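Local structure of 1,3-alpha-isomaltosidase (Kribbella flavida DSM 17836, 5X3I) at residues G238-T243 against D286-A291; Q312-R317 against K376-E381; F364-D369 against R456-E461. The protein hydrolyses the alpha-1,3-glucosidic linkages of cyclobis-(1-6)-alpha-nigerosyl, a cyclic tetrasaccharide formed from starch, to yield isomaltose inside the cell. The protein carries 1 engineered substitution. One frame throughout, in Å; residues are numbered along the deposited sequence.

Contact 1 comes first along the chain and closes before the others open. It joins strand 237-241 of the N-terminal galactose mutarotase-like part to the end of helix 277-288, which leads into the TIM barrel. Contacts 2 and 3 both lie in the TIM-barrel domain, their centres about 14 Å apart and their nearest atoms about 6 Å apart without touching. Their segments alternate along the chain: strand 365-366 of contact 3 is followed directly by helix 375-384 of contact 2. Contact 1 is remote, its centre about 42 Å from that of contact 2 and about 40 Å from that of contact 3. Contact 1 thus lies where two domains meet, the other two on the barrel's periphery.

Contact 1: G238-T243 against D286-A291; sequences GFHVRT and DEVGRA
Glu287 meets Arg242 and His240 where helix 277-288 ends beside strand 237-241, part of the N-terminal beta-sheet region that precedes the TIM barrel in this family 31 hydrolase. Arg242 grips the carboxylate side-on with two nitrogens, NE reaching Glu287 OE1 at 2.8 Å and NH2 reaching Glu287 OE2 at 2.9 Å. This salt bridge is not a flat one: guanidinium and carboxylate planes stand 80° apart, and both oxygens are met from above the carboxylate plane. His240 ND1 adds a weak bond to the same Glu287 OE1 at 3.1 Å, with the oxygen at the ring's edge. A long acid suits the place, because its fully extended chain carries the charge from the helix across to the strand. A glutamine here would probably weaken this grip, leaving the Arg242 guanidinium without its opposing charge and freer to swing.

Glu287 OE2 is also hydrogen-bonded to Tyr273 OH, on strand 267-274, the neighbour of 237-241 in the sheet. His240 has CG anti to its own backbone nitrogen (chi1 168°), which sends the imidazole toward the helix. There its CE1 touches Val288 CG1 at 3.6 Å, and Phe284 packs edge-to-face with the ring. Thr524, in a loop of the barrel, touches both His240 and Val288, so the sheet and the helix end meet the barrel together.

Gly289 is the first residue past the helix; at its backbone angles, with phi positive (110°), a CB would run into the preceding carbonyl oxygen, so only glycine sits there easily. Beyond it Arg290 turns back to Asp286 and also pairs with Asp651; end-on, its NH1 and NH2 both converge on one oxygen, with NH2 2.8 Å from Asp286 OD1.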
loop_
_atom_site.group_PDB
_atom_site.type_symbol
_atom_site.label_atom_id
_atom_site.label_comp_id
_atom_site.label_asym_id
_atom_site.label_seq_id
_atom_site.Cartn_x
_atom_site.Cartn_y
_atom_site.Cartn_z
ATOM N N GLY A 238 18.675 5.056 13.874
ATOM C CA GLY A 238 17.766 5.143 12.752
ATOM C C GLY A 238 17.564 6.577 12.319
ATOM O O GLY A 238 17.886 7.502 13.053
ATOM N N PHE A 239 17.010 6.759 11.130
ATOM C CA PHE A 239 16.804 8.089 10.579
ATOM C C PHE A 239 15.427 8.227 9.944
ATOM O O PHE A 239 14.865 7.268 9.446
ATOM C CB PHE A 239 17.875 8.410 9.529
ATOM C CG PHE A 239 17.771 7.565 8.288
ATOM C CD1 PHE A 239 17.048 8.004 7.191
ATOM C CD2 PHE A 239 18.378 6.327 8.228
ATOM C CE1 PHE A 239 16.944 7.225 6.060
ATOM C CE2 PHE A 239 18.274 5.544 7.099
ATOM C CZ PHE A 239 17.554 5.997 6.013
ATOM N N HIS A 240 14.912 9.444 9.954
ATOM C CA HIS A 240 13.706 9.789 9.231
ATOM C C HIS A 240 13.953 11.072 8.456
ATOM O O HIS A 240 14.224 12.109 9.045
ATOM C CB HIS A 240 12.529 9.959 10.194
ATOM C CG HIS A 240 11.318 10.575 9.578
ATOM N ND1 HIS A 240 10.479 11.418 10.274
ATOM C CD2 HIS A 240 10.785 10.458 8.340
ATOM C CE1 HIS A 240 9.494 11.804 9.490
ATOM N NE2 HIS A 240 9.653 11.230 8.311
ATOM N N VAL A 241 13.854 11.006 7.138
ATOM C CA VAL A 241 13.935 12.220 6.343
ATOM C C VAL A 241 12.587 12.902 6.439
ATOM O O VAL A 241 11.580 12.308 6.036
ATOM C CB VAL A 241 14.259 11.928 4.880
ATOM C CG1 VAL A 241 14.487 13.221 4.125
ATOM C CG2 VAL A 241 15.464 11.000 4.775
ATOM N N ARG A 242 12.514 14.138 6.927
ATOM C CA ARG A 242 11.166 14.603 7.126
ATOM C C ARG A 242 10.709 15.321 5.875
ATOM O O ARG A 242 10.822 16.528 5.750
ATOM C CB ARG A 242 11.111 15.562 8.324
ATOM C CG ARG A 242 11.638 14.989 9.628
ATOM C CD ARG A 242 11.823 16.061 10.689
ATOM N NE ARG A 242 12.020 15.464 12.008
ATOM C CZ ARG A 242 12.477 16.115 13.072
ATOM N NH1 ARG A 242 12.804 17.399 12.973
ATOM N NH2 ARG A 242 12.613 15.484 14.233
ATOM N N THR A 243 10.000 14.572 5.051
ATOM C CA THR A 243 9.368 15.096 3.862
ATOM C C THR A 243 8.303 14.098 3.441
ATOM O O THR A 243 8.449 12.905 3.702
ATOM C CB THR A 243 10.388 15.291 2.723
ATOM O OG1 THR A 243 9.743 15.863 1.587
ATOM C CG2 THR A 243 11.008 13.970 2.331
ATOM N N ASP A 286 6.845 8.588 18.170
ATOM C CA ASP A 286 6.565 9.784 18.967
ATOM C C ASP A 286 6.421 11.002 18.068
ATOM O O ASP A 286 5.636 11.904 18.338
ATOM C CB ASP A 286 7.667 10.055 19.996
ATOM C CG ASP A 286 7.467 9.284 21.287
ATOM O OD1 ASP A 286 6.426 8.612 21.418
ATOM O OD2 ASP A 286 8.359 9.348 22.162
ATOM N N GLU A 287 7.230 11.034 17.019
ATOM C CA GLU A 287 7.187 12.122 16.062
ATOM C C GLU A 287 6.044 12.016 15.044
ATOM O O GLU A 287 5.354 12.987 14.795
ATOM C CB GLU A 287 8.536 12.187 15.329
ATOM C CG GLU A 287 8.679 13.306 14.325
ATOM C CD GLU A 287 10.042 13.291 13.620
ATOM O OE1 GLU A 287 10.066 13.562 12.405
ATOM O OE2 GLU A 287 11.069 12.995 14.278
ATOM N N VAL A 288 5.896 10.862 14.405
ATOM C CA VAL A 288 4.927 10.764 13.308
ATOM C C VAL A 288 3.574 10.094 13.611
ATOM O O VAL A 288 2.676 10.104 12.776
ATOM C CB VAL A 288 5.565 10.066 12.116
ATOM C CG1 VAL A 288 6.907 10.746 11.802
ATOM C CG2 VAL A 288 5.768 8.590 12.397
ATOM N N GLY A 289 3.406 9.574 14.816
ATOM C CA GLY A 289 2.203 8.833 15.142
ATOM C C GLY A 289 2.352 7.339 15.341
ATOM O O GLY A 289 3.326 6.714 14.912
ATOM N N ARG A 290 1.340 6.773 16.004
ATOM C CA ARG A 290 1.395 5.438 16.574
ATOM C C ARG A 290 -0.009 4.795 16.581
ATOM O O ARG A 290 -1.011 5.493 16.640
ATOM C CB ARG A 290 1.966 5.521 17.996
ATOM C CG ARG A 290 2.073 4.228 18.763
ATOM C CD ARG A 290 2.531 4.489 20.199
ATOM N NE ARG A 290 3.973 4.707 20.300
ATOM C CZ ARG A 290 4.541 5.885 20.536
ATOM N NH1 ARG A 290 3.803 6.974 20.696
ATOM N NH2 ARG A 290 5.856 5.971 20.615
ATOM N N ALA A 291 -0.067 3.472 16.520
ATOM C CA ALA A 291 -1.343 2.773 16.555
ATOM C C ALA A 291 -2.047 3.013 17.877
ATOM O O ALA A 291 -1.416 3.274 18.890
ATOM C CB ALA A 291 -1.153 1.296 16.337
#

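Contact 2: Q312-R317 against K376-E381; sequences QLVTAR and KAMIDE
Helices 311-323 and 375-384 come closest in these segments at Thr315 and Met378, whose CA atoms are 7.2 Å apart, a separation near enough for short side chains to meet a single longer one. Met378 supplies that longer chain. Its CG lies anti to the backbone nitrogen (chi1 176°) and chi2 is also near anti, which places SD against Val314, while the bend at chi3 (60°) sets the terminal methyl farther from Val314 than the sulfur. Met378 SD rests 4.0 Å from Val314 CG1 and 4.1 Å from Val314 CB, the two side chains crossing at about a right angle.

Nearer the backbone, Met378 CG meets the methyl of Thr315, with Thr315 CG2 at 3.8 Å. Threonine fits because its two branches can be divided: CG2 faces the methionine, while OG1 is hydrogen-bonded to the carbonyl oxygen of Gln311, one turn back in its own helix. Val314 presents a compact branched surface on the more buried side, where Ile333 of strand 330-333 and Trp372 touch both Val314 and Met378.

The two helices are successive outer helices of the TIM barrel, and strand 330-333 comes between them in the chain, so the two helices pack side by side against it. Charged groups lie elsewhere on the helices: Lys376 NZ forms a salt bridge with Asp380 OD2 one turn on, and Glu381 pairs with Arg385. With no hydrogen bond across the interface, the helices are held here by dispersion and shape, and the flexible, polarisable thioether supplies much of the fit.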
loop_
_atom_site.group_PDB
_atom_site.type_symbol
_atom_site.label_atom_id
_atom_site.label_comp_id
_atom_site.label_asym_id
_atom_site.label_seq_id
_atom_site.Cartn_x
_atom_site.Cartn_y
_atom_site.Cartn_z
ATOM N N GLN A 312 -27.862 -12.775 -1.119
ATOM C CA GLN A 312 -27.932 -14.234 -1.204
ATOM C C GLN A 312 -26.549 -14.898 -1.152
ATOM O O GLN A 312 -26.367 -15.895 -0.462
ATOM C CB GLN A 312 -28.672 -14.663 -2.478
ATOM C CG GLN A 312 -28.594 -16.167 -2.790
ATOM C CD GLN A 312 -29.373 -16.545 -4.054
ATOM O OE1 GLN A 312 -30.193 -15.763 -4.544
ATOM N NE2 GLN A 312 -29.114 -17.746 -4.588
ATOM N N LEU A 313 -25.575 -14.330 -1.859
ATOM C CA LEU A 313 -24.235 -14.909 -1.890
ATOM C C LEU A 313 -23.477 -14.734 -0.567
ATOM O O LEU A 313 -22.882 -15.686 -0.064
ATOM C CB LEU A 313 -23.422 -14.322 -3.048
ATOM C CG LEU A 313 -23.775 -14.877 -4.431
ATOM C CD1 LEU A 313 -23.236 -13.995 -5.547
ATOM C CD2 LEU A 313 -23.257 -16.302 -4.583
ATOM N N VAL A 314 -23.498 -13.525 -0.010
ATOM C CA VAL A 314 -22.821 -13.283 1.251
ATOM C C VAL A 314 -23.402 -14.204 2.321
ATOM O O VAL A 314 -22.667 -14.864 3.039
ATOM C CB VAL A 314 -22.937 -11.823 1.719
ATOM C CG1 VAL A 314 -22.460 -11.708 3.149
ATOM C CG2 VAL A 314 -22.141 -10.888 0.810
ATOM N N THR A 315 -24.726 -14.289 2.391
ATOM C CA THR A 315 -25.327 -15.140 3.406
ATOM C C THR A 315 -24.994 -16.614 3.120
ATOM O O THR A 315 -24.715 -17.356 4.047
ATOM C CB THR A 315 -26.864 -14.905 3.537
ATOM O OG1 THR A 315 -27.532 -15.196 2.313
ATOM C CG2 THR A 315 -27.144 -13.467 3.912
ATOM N N ALA A 316 -24.947 -17.021 1.853
ATOM C CA ALA A 316 -24.587 -18.411 1.526
ATOM C C ALA A 316 -23.171 -18.771 1.970
ATOM O O ALA A 316 -22.961 -19.814 2.584
ATOM C CB ALA A 316 -24.737 -18.680 0.040
ATOM N N ARG A 317 -22.209 -17.905 1.654
ATOM C CA ARG A 317 -20.815 -18.143 2.009
ATOM C C ARG A 317 -20.625 -18.187 3.535
ATOM O O ARG A 317 -19.891 -19.028 4.043
ATOM C CB ARG A 317 -19.902 -17.065 1.386
ATOM C CG ARG A 317 -19.869 -17.043 -0.161
ATOM C CD ARG A 317 -19.238 -18.293 -0.799
ATOM N NE ARG A 317 -19.347 -18.234 -2.257
ATOM C CZ ARG A 317 -20.380 -18.700 -2.950
ATOM N NH1 ARG A 317 -21.391 -19.288 -2.323
ATOM N NH2 ARG A 317 -20.414 -18.571 -4.268
ATOM N N LYS A 376 -30.125 -4.594 6.309
ATOM C CA LYS A 376 -30.127 -4.517 7.767
ATOM C C LYS A 376 -30.357 -5.896 8.390
ATOM O O LYS A 376 -29.708 -6.251 9.364
ATOM C CB LYS A 376 -31.181 -3.530 8.272
ATOM C CG LYS A 376 -31.312 -3.517 9.801
ATOM C CD LYS A 376 -32.195 -2.382 10.321
ATOM C CE LYS A 376 -32.618 -2.625 11.787
ATOM N NZ LYS A 376 -31.463 -2.934 12.692
ATOM N N ALA A 377 -31.276 -6.673 7.823
ATOM C CA ALA A 377 -31.531 -8.018 8.331
ATOM C C ALA A 377 -30.298 -8.901 8.167
ATOM O O ALA A 377 -29.964 -9.668 9.057
ATOM C CB ALA A 377 -32.732 -8.647 7.627
ATOM N N MET A 378 -29.621 -8.787 7.028
ATOM C CA MET A 378 -28.398 -9.549 6.802
ATOM C C MET A 378 -27.353 -9.215 7.868
ATOM O O MET A 378 -26.777 -10.104 8.486
ATOM C CB MET A 378 -27.827 -9.275 5.406
ATOM C CG MET A 378 -26.493 -9.972 5.153
ATOM S SD MET A 378 -25.647 -9.420 3.657
ATOM C CE MET A 378 -25.427 -7.692 4.004
ATOM N N ILE A 379 -27.141 -7.927 8.095
ATOM C CA ILE A 379 -26.118 -7.477 9.027
ATOM C C ILE A 379 -26.500 -7.824 10.467
ATOM O O ILE A 379 -25.653 -8.217 11.250
ATOM C CB ILE A 379 -25.861 -5.956 8.894
ATOM C CG1 ILE A 379 -25.259 -5.643 7.526
ATOM C CG2 ILE A 379 -24.943 -5.451 9.987
ATOM C CD1 ILE A 379 -25.221 -4.160 7.206
ATOM N N ASP A 380 -27.777 -7.689 10.806
ATOM C CA ASP A 380 -28.225 -8.053 12.141
ATOM C C ASP A 380 -27.956 -9.538 12.404
ATOM O O ASP A 380 -27.466 -9.891 13.463
ATOM C CB ASP A 380 -29.704 -7.715 12.334
ATOM C CG ASP A 380 -29.956 -6.215 12.414
ATOM O OD1 ASP A 380 -28.981 -5.439 12.480
ATOM O OD2 ASP A 380 -31.129 -5.808 12.412
ATOM N N GLU A 381 -28.236 -10.397 11.428
ATOM C CA GLU A 381 -27.971 -11.823 11.606
ATOM C C GLU A 381 -26.482 -12.106 11.757
ATOM O O GLU A 381 -26.097 -12.871 12.632
ATOM C CB GLU A 381 -28.536 -12.655 10.456
ATOM C CG GLU A 381 -28.174 -14.153 10.534
ATOM C CD GLU A 381 -28.708 -14.867 11.799
ATOM O OE1 GLU A 381 -29.643 -14.365 12.444
ATOM O OE2 GLU A 381 -28.191 -15.943 12.140
#

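Contact 3: F364-D369 against R456-E461; sequences FSYRPD and RRYLVE
Phe364 and Tyr458 reach one another through different first torsions: CG of Phe364 lies anti to its carbonyl carbon (chi1 -61°), whereas CG of Tyr458 stands between its backbone nitrogen and carbonyl carbon (chi1 77°), turning the phenol out from helix 457-461. The rings form an offset stack, centroids 4.9 Å apart and planes inclined at 30°. The overlap is partial: Phe364 CE2 comes over one face of Tyr458 toward the rim, 3.5 Å from Tyr458 CZ. Leu459 CG lies against the opposite face, offset toward the rim, 3.9 Å above the ring plane, so the ring has a phenylalanine on one side and a leucine on the other.

A water lies over the centre of the Phe364 ring, 3.5 Å above its plane. It donates to Tyr458 OH at 3.0 Å and is also hydrogen-bonded to Tyr366 OH at 2.9 Å, so the two phenols are joined through it. Tyrosine suits both positions by combining a flat apolar ring with a polar end, and Tyr458 OH has a further partner in the carbonyl oxygen of Thr343. Phenylalanine suits position 364, where the side chain is buried among other rings: Tyr350 packs edge-to-face with it, and His359 meets it at an angle.

Strand 365-366 pairs antiparallel with strand 348-349 in the long excursion between barrel strand 330-333 and helix 375-384. The stack joins that excursion to helix 457-461, which precedes barrel strand 467-470. The excursion itself is an extended beta-to-alpha connection of the (beta/alpha)8 barrel, carrying its own two-stranded antiparallel sheet.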
loop_
_atom_site.group_PDB
_atom_site.type_symbol
_atom_site.label_atom_id
_atom_site.label_comp_id
_atom_site.label_asym_id
_atom_site.label_seq_id
_atom_site.Cartn_x
_atom_site.Cartn_y
_atom_site.Cartn_z
ATOM N N PHE A 364 -33.974 5.560 1.486
ATOM C CA PHE A 364 -33.780 4.370 0.667
ATOM C C PHE A 364 -34.881 3.320 0.844
ATOM O O PHE A 364 -35.310 3.037 1.956
ATOM C CB PHE A 364 -32.420 3.734 0.981
ATOM C CG PHE A 364 -31.238 4.626 0.689
ATOM C CD1 PHE A 364 -30.881 4.925 -0.623
ATOM C CD2 PHE A 364 -30.482 5.160 1.723
ATOM C CE1 PHE A 364 -29.795 5.743 -0.894
ATOM C CE2 PHE A 364 -29.389 5.982 1.460
ATOM C CZ PHE A 364 -29.042 6.276 0.153
ATOM N N SER A 365 -35.325 2.751 -0.267
ATOM C CA SER A 365 -36.131 1.538 -0.243
ATOM C C SER A 365 -35.334 0.429 -0.888
ATOM O O SER A 365 -34.562 0.682 -1.797
ATOM C CB SER A 365 -37.461 1.717 -0.980
ATOM O OG SER A 365 -38.129 2.879 -0.537
ATOM N N TYR A 366 -35.544 -0.795 -0.428
ATOM C CA TYR A 366 -34.856 -1.954 -0.964
ATOM C C TYR A 366 -35.889 -2.963 -1.481
ATOM O O TYR A 366 -36.757 -3.418 -0.748
ATOM C CB TYR A 366 -33.934 -2.552 0.109
ATOM C CG TYR A 366 -32.982 -1.510 0.666
ATOM C CD1 TYR A 366 -31.764 -1.255 0.050
ATOM C CD2 TYR A 366 -33.323 -0.750 1.778
ATOM C CE1 TYR A 366 -30.899 -0.280 0.534
ATOM C CE2 TYR A 366 -32.465 0.224 2.270
ATOM C CZ TYR A 366 -31.255 0.454 1.636
ATOM O OH TYR A 366 -30.412 1.418 2.112
ATOM N N ARG A 367 -35.796 -3.286 -2.759
ATOM C CA ARG A 367 -36.800 -4.112 -3.413
ATOM C C ARG A 367 -36.546 -5.596 -3.215
ATOM O O ARG A 367 -35.396 -6.038 -3.242
ATOM C CB ARG A 367 -36.851 -3.778 -4.902
ATOM C CG ARG A 367 -37.450 -2.412 -5.170
ATOM C CD ARG A 367 -38.836 -2.334 -4.543
ATOM N NE ARG A 367 -39.059 -1.107 -3.782
ATOM C CZ ARG A 367 -39.598 -0.010 -4.299
ATOM N NH1 ARG A 367 -39.956 0.005 -5.575
ATOM N NH2 ARG A 367 -39.782 1.066 -3.545
ATOM N N PRO A 368 -37.630 -6.372 -3.030
ATOM C CA PRO A 368 -37.549 -7.806 -2.747
ATOM C C PRO A 368 -36.740 -8.555 -3.785
ATOM O O PRO A 368 -36.120 -9.548 -3.464
ATOM C CB PRO A 368 -39.015 -8.255 -2.777
ATOM C CG PRO A 368 -39.776 -7.046 -2.465
ATOM C CD PRO A 368 -39.027 -5.919 -3.109
ATOM N N ASP A 369 -36.757 -8.075 -5.018
ATOM C CA ASP A 369 -36.055 -8.732 -6.112
ATOM C C ASP A 369 -34.668 -8.134 -6.380
ATOM O O ASP A 369 -33.983 -8.541 -7.313
ATOM C CB ASP A 369 -36.914 -8.676 -7.374
ATOM C CG ASP A 369 -38.324 -9.220 -7.144
ATOM O OD1 ASP A 369 -38.514 -10.047 -6.224
ATOM O OD2 ASP A 369 -39.258 -8.821 -7.875
ATOM N N ARG A 456 -21.531 8.383 3.744
ATOM C CA ARG A 456 -21.437 7.035 4.284
ATOM C C ARG A 456 -21.995 6.901 5.720
ATOM O O ARG A 456 -22.051 5.793 6.263
ATOM C CB ARG A 456 -19.981 6.567 4.269
ATOM C CG ARG A 456 -19.394 6.260 2.885
ATOM C CD ARG A 456 -18.967 7.500 2.101
ATOM N NE ARG A 456 -18.344 7.076 0.853
ATOM C CZ ARG A 456 -18.159 7.836 -0.219
ATOM N NH1 ARG A 456 -18.523 9.117 -0.231
ATOM N NH2 ARG A 456 -17.599 7.295 -1.290
ATOM N N ARG A 457 -22.383 8.021 6.323
ATOM C CA ARG A 457 -22.727 8.021 7.744
ATOM C C ARG A 457 -23.861 7.042 8.082
ATOM O O ARG A 457 -23.779 6.325 9.079
ATOM C CB ARG A 457 -23.097 9.428 8.227
ATOM C CG ARG A 457 -23.485 9.500 9.706
ATOM C CD ARG A 457 -23.554 10.941 10.222
ATOM N NE ARG A 457 -22.244 11.569 10.143
ATOM C CZ ARG A 457 -21.266 11.370 11.020
ATOM N NH1 ARG A 457 -21.458 10.581 12.074
ATOM N NH2 ARG A 457 -20.096 11.968 10.848
ATOM N N TYR A 458 -24.897 6.995 7.247
ATOM C CA TYR A 458 -26.022 6.094 7.508
ATOM C C TYR A 458 -25.595 4.619 7.493
ATOM O O TYR A 458 -26.240 3.781 8.115
ATOM C CB TYR A 458 -27.153 6.324 6.501
ATOM C CG TYR A 458 -26.898 5.714 5.143
ATOM C CD1 TYR A 458 -26.064 6.339 4.228
ATOM C CD2 TYR A 458 -27.497 4.518 4.773
ATOM C CE1 TYR A 458 -25.830 5.787 2.980
ATOM C CE2 TYR A 458 -27.270 3.953 3.520
ATOM C CZ TYR A 458 -26.431 4.597 2.631
ATOM O OH TYR A 458 -26.187 4.055 1.400
ATOM N N LEU A 459 -24.499 4.305 6.806
ATOM C CA LEU A 459 -24.009 2.930 6.772
ATOM C C LEU A 459 -23.523 2.496 8.144
ATOM O O LEU A 459 -23.743 1.352 8.543
ATOM C CB LEU A 459 -22.891 2.751 5.742
ATOM C CG LEU A 459 -23.224 3.047 4.282
ATOM C CD1 LEU A 459 -21.934 3.242 3.480
ATOM C CD2 LEU A 459 -24.072 1.927 3.666
ATOM N N VAL A 460 -22.849 3.400 8.854
ATOM C CA VAL A 460 -22.413 3.114 10.222
ATOM C C VAL A 460 -23.517 3.331 11.277
ATOM O O VAL A 460 -23.651 2.540 12.200
ATOM C CB VAL A 460 -21.176 3.948 10.615
ATOM C CG1 VAL A 460 -20.671 3.510 11.958
ATOM C CG2 VAL A 460 -20.059 3.760 9.601
ATOM N N GLU A 461 -24.290 4.403 11.150
ATOM C CA GLU A 461 -25.258 4.745 12.192
ATOM C C GLU A 461 -26.569 3.937 12.105
ATOM O O GLU A 461 -27.080 3.489 13.119
ATOM C CB GLU A 461 -25.534 6.252 12.179
ATOM C CG GLU A 461 -24.300 7.040 12.592
ATOM C CD GLU A 461 -24.554 8.514 12.837
ATOM O OE1 GLU A 461 -25.685 8.992 12.629
ATOM O OE2 GLU A 461 -23.589 9.206 13.220
HETATM O O HOH W 1 -28.362 2.372 0.280
#